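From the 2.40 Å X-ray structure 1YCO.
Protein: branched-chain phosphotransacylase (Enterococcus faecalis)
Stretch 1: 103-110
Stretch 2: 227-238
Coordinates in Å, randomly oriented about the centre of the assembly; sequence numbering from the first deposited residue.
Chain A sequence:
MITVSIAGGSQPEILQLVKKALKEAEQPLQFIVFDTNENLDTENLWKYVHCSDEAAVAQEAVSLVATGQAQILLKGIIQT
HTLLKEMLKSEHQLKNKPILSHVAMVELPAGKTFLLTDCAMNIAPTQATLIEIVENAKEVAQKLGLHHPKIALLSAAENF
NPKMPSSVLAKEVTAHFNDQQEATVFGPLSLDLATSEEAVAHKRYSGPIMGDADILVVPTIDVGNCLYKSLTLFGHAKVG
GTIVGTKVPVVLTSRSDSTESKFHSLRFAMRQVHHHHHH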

# COMPACT_ATOMS: atom_id res chain seq x y z
N VAL A 103 -4.07 15.49 0.99
CA VAL A 103 -3.33 15.19 2.20
C VAL A 103 -4.27 14.56 3.21
O VAL A 103 -5.38 15.03 3.43
CB VAL A 103 -2.73 16.47 2.82
CG1 VAL A 103 -2.15 16.17 4.21
CG2 VAL A 103 -1.64 17.04 1.91
N ALA A 104 -3.80 13.49 3.84
CA ALA A 104 -4.58 12.78 4.83
C ALA A 104 -3.86 12.77 6.17
O ALA A 104 -2.62 12.77 6.23
CB ALA A 104 -4.84 11.34 4.38
N MET A 105 -4.64 12.76 7.25
CA MET A 105 -4.07 12.68 8.59
C MET A 105 -4.40 11.28 9.09
O MET A 105 -5.55 10.85 9.04
CB MET A 105 -4.67 13.73 9.53
CG MET A 105 -4.19 13.54 10.97
SD MET A 105 -3.76 15.04 11.86
CE MET A 105 -5.23 15.29 12.87
N VAL A 106 -3.38 10.58 9.55
CA VAL A 106 -3.52 9.21 10.05
C VAL A 106 -3.19 9.07 11.54
O VAL A 106 -2.14 9.52 12.00
CB VAL A 106 -2.59 8.24 9.28
CG1 VAL A 106 -2.91 6.80 9.64
CG2 VAL A 106 -2.73 8.46 7.78
N GLU A 107 -4.08 8.44 12.29
CA GLU A 107 -3.86 8.23 13.72
C GLU A 107 -3.89 6.73 14.02
O GLU A 107 -4.92 6.07 13.85
CB GLU A 107 -4.93 8.95 14.53
CG GLU A 107 -4.84 10.47 14.47
CD GLU A 107 -5.90 11.18 15.31
OE1 GLU A 107 -6.02 10.85 16.51
OE2 GLU A 107 -6.59 12.08 14.77
N LEU A 108 -2.75 6.20 14.46
CA LEU A 108 -2.63 4.79 14.79
C LEU A 108 -3.09 4.49 16.22
O LEU A 108 -3.13 5.38 17.07
CB LEU A 108 -1.20 4.33 14.58
CG LEU A 108 -0.77 4.37 13.11
CD1 LEU A 108 0.70 4.02 13.02
CD2 LEU A 108 -1.62 3.41 12.28
N PRO A 109 -3.45 3.21 16.49
CA PRO A 109 -3.92 2.70 17.78
C PRO A 109 -3.34 3.33 19.04
O PRO A 109 -4.07 3.94 19.83
CB PRO A 109 -3.61 1.21 17.68
CG PRO A 109 -3.96 0.94 16.26
CD PRO A 109 -3.33 2.11 15.52
N ALA A 110 -2.03 3.17 19.25
CA ALA A 110 -1.40 3.76 20.42
C ALA A 110 -1.50 5.28 20.28
O ALA A 110 -2.51 5.87 20.66
CB ALA A 110 0.06 3.33 20.51
N LEU A 227 -2.08 2.02 0.86
CA LEU A 227 -1.63 2.19 2.22
C LEU A 227 -2.81 2.73 3.05
O LEU A 227 -3.10 2.25 4.15
CB LEU A 227 -0.47 3.19 2.25
CG LEU A 227 0.24 3.42 3.60
CD1 LEU A 227 0.80 2.08 4.12
CD2 LEU A 227 1.38 4.41 3.40
N TYR A 228 -3.47 3.74 2.49
CA TYR A 228 -4.62 4.37 3.12
C TYR A 228 -5.65 3.32 3.54
O TYR A 228 -5.97 3.21 4.72
CB TYR A 228 -5.26 5.34 2.11
CG TYR A 228 -6.37 6.22 2.65
CD1 TYR A 228 -6.16 7.59 2.83
CD2 TYR A 228 -7.62 5.70 2.96
CE1 TYR A 228 -7.18 8.42 3.29
CE2 TYR A 228 -8.65 6.52 3.43
CZ TYR A 228 -8.43 7.88 3.59
OH TYR A 228 -9.45 8.69 4.06
N LYS A 229 -6.15 2.55 2.57
CA LYS A 229 -7.16 1.53 2.82
C LYS A 229 -6.68 0.43 3.75
O LYS A 229 -7.44 -0.07 4.59
CB LYS A 229 -7.63 0.91 1.50
CG LYS A 229 -8.29 1.91 0.55
CD LYS A 229 -9.01 1.20 -0.61
CE LYS A 229 -9.32 2.14 -1.78
NZ LYS A 229 -10.09 3.36 -1.40
N SER A 230 -5.43 0.04 3.58
CA SER A 230 -4.85 -0.99 4.40
C SER A 230 -4.82 -0.55 5.87
O SER A 230 -5.08 -1.35 6.78
CB SER A 230 -3.44 -1.30 3.91
OG SER A 230 -2.76 -2.14 4.82
N LEU A 231 -4.53 0.73 6.10
CA LEU A 231 -4.48 1.28 7.46
C LEU A 231 -5.83 1.20 8.16
O LEU A 231 -5.91 0.78 9.31
CB LEU A 231 -4.01 2.73 7.43
CG LEU A 231 -2.54 2.92 7.06
CD1 LEU A 231 -2.22 4.41 6.89
CD2 LEU A 231 -1.66 2.27 8.12
N THR A 232 -6.89 1.59 7.46
CA THR A 232 -8.23 1.54 8.03
C THR A 232 -8.82 0.13 8.04
O THR A 232 -9.50 -0.24 9.00
CB THR A 232 -9.21 2.48 7.27
OG1 THR A 232 -9.19 2.18 5.87
CG2 THR A 232 -8.81 3.94 7.46
N LEU A 233 -8.59 -0.64 6.98
CA LEU A 233 -9.14 -1.99 6.91
C LEU A 233 -8.49 -2.99 7.87
O LEU A 233 -9.18 -3.88 8.36
CB LEU A 233 -9.01 -2.55 5.48
CG LEU A 233 -9.84 -1.98 4.33
CD1 LEU A 233 -9.35 -2.61 3.03
CD2 LEU A 233 -11.33 -2.26 4.53
N PHE A 234 -7.19 -2.85 8.13
CA PHE A 234 -6.50 -3.78 9.01
C PHE A 234 -5.66 -3.16 10.11
O PHE A 234 -5.28 -3.84 11.07
CB PHE A 234 -5.61 -4.72 8.20
CG PHE A 234 -6.25 -5.22 6.93
CD1 PHE A 234 -5.86 -4.69 5.69
CD2 PHE A 234 -7.19 -6.26 6.96
CE1 PHE A 234 -6.41 -5.18 4.50
CE2 PHE A 234 -7.75 -6.75 5.78
CZ PHE A 234 -7.35 -6.22 4.54
N GLY A 235 -5.38 -1.87 9.99
CA GLY A 235 -4.57 -1.20 10.99
C GLY A 235 -5.31 -0.52 12.13
O GLY A 235 -4.68 -0.10 13.09
N HIS A 236 -6.64 -0.41 12.04
CA HIS A 236 -7.47 0.25 13.07
C HIS A 236 -7.11 1.72 13.17
O HIS A 236 -7.27 2.33 14.22
CB HIS A 236 -7.28 -0.40 14.45
CG HIS A 236 -7.73 -1.82 14.52
ND1 HIS A 236 -9.06 -2.17 14.51
CD2 HIS A 236 -7.03 -2.98 14.51
CE1 HIS A 236 -9.16 -3.49 14.48
NE2 HIS A 236 -7.95 -4.00 14.48
N ALA A 237 -6.62 2.28 12.08
CA ALA A 237 -6.22 3.67 12.07
C ALA A 237 -7.39 4.59 11.75
O ALA A 237 -8.30 4.22 11.01
CB ALA A 237 -5.10 3.87 11.07
N LYS A 238 -7.34 5.78 12.32
CA LYS A 238 -8.35 6.80 12.05
C LYS A 238 -7.72 7.66 10.96
O LYS A 238 -6.56 8.06 11.07
CB LYS A 238 -8.64 7.63 13.31
CG LYS A 238 -9.26 6.80 14.44
CD LYS A 238 -9.82 7.67 15.57
CE LYS A 238 -8.75 8.53 16.22
NZ LYS A 238 -9.32 9.38 17.30

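The two stretches, at least 123 residues apart in sequence wherever they touch, meet through one antiparallel backbone pairing and a small apolar cluster, burying 441 Å² in all. The polar part of the contact is the pair E107 and K238, whose CA atoms lie 5.0 Å apart. Each satisfies the other's main chain: E107 N donates to K238 O at 2.8 Å, and K238 N donates to E107 O at 2.9 Å, with N-H...O angles of 161° and 164°. Both carbonyls also receive a CA-H...O contact from a neighbouring residue, V106 CA lying 3.4 Å from K238 O and A237 CA 3.3 Å from E107 O.

The side chains of E107 and K238 project from the same face of the sheet, both leaving the backbone with chi1 in m. Their charged ends form a long salt bridge, E107 OE1 to K238 NZ at 3.7 Å, while K238 CE, the carbon that carries NZ, comes marginally nearer, 3.6 Å from E107 OE1. Long, charged side chains suit this margin, where K238 is exposed and E107 partly so.

The helix, together with A237 in the loop after it, supplies the apolar surface. V106, buried in the strand, places CG1 3.7 Å from L231 CD1 and 3.9 Å from A237 CB. The CA-to-CB bond of L108 points away from the second stretch, yet its end comes nearer, bringing CD2 to 3.7 Å from A237 CB and 4.3 Å from L231 CD2. The small methyl of A237 thus touches both V106 and L108, and L231, directed toward the strand, meets the same two residues. Farther along, A104 CB approaches the edge of the Y228 ring, near its plane, at 3.9 Å from CE1.

The turn out of the helix sets up this arrangement with its own hydrogen bonds. L231 O accepts from A237 N at 3.2 Å and, weakly, from G235 N at 2.8 Å, so the carbonyl of a residue packed against the strand also ties down the turn leading to K238. Glycine fits at 235 because a CB there would come within 2.6 Å of L231 O. H236 then leaves helical geometry with positive phi, and P109 packs over this turn, its CG 3.4 Å from G235 O and 4.0 Å from H236 CB. On the helix, T232 OG1 donates to K229 O at 3.1 Å, and S230 OG is satisfied elsewhere in the structure.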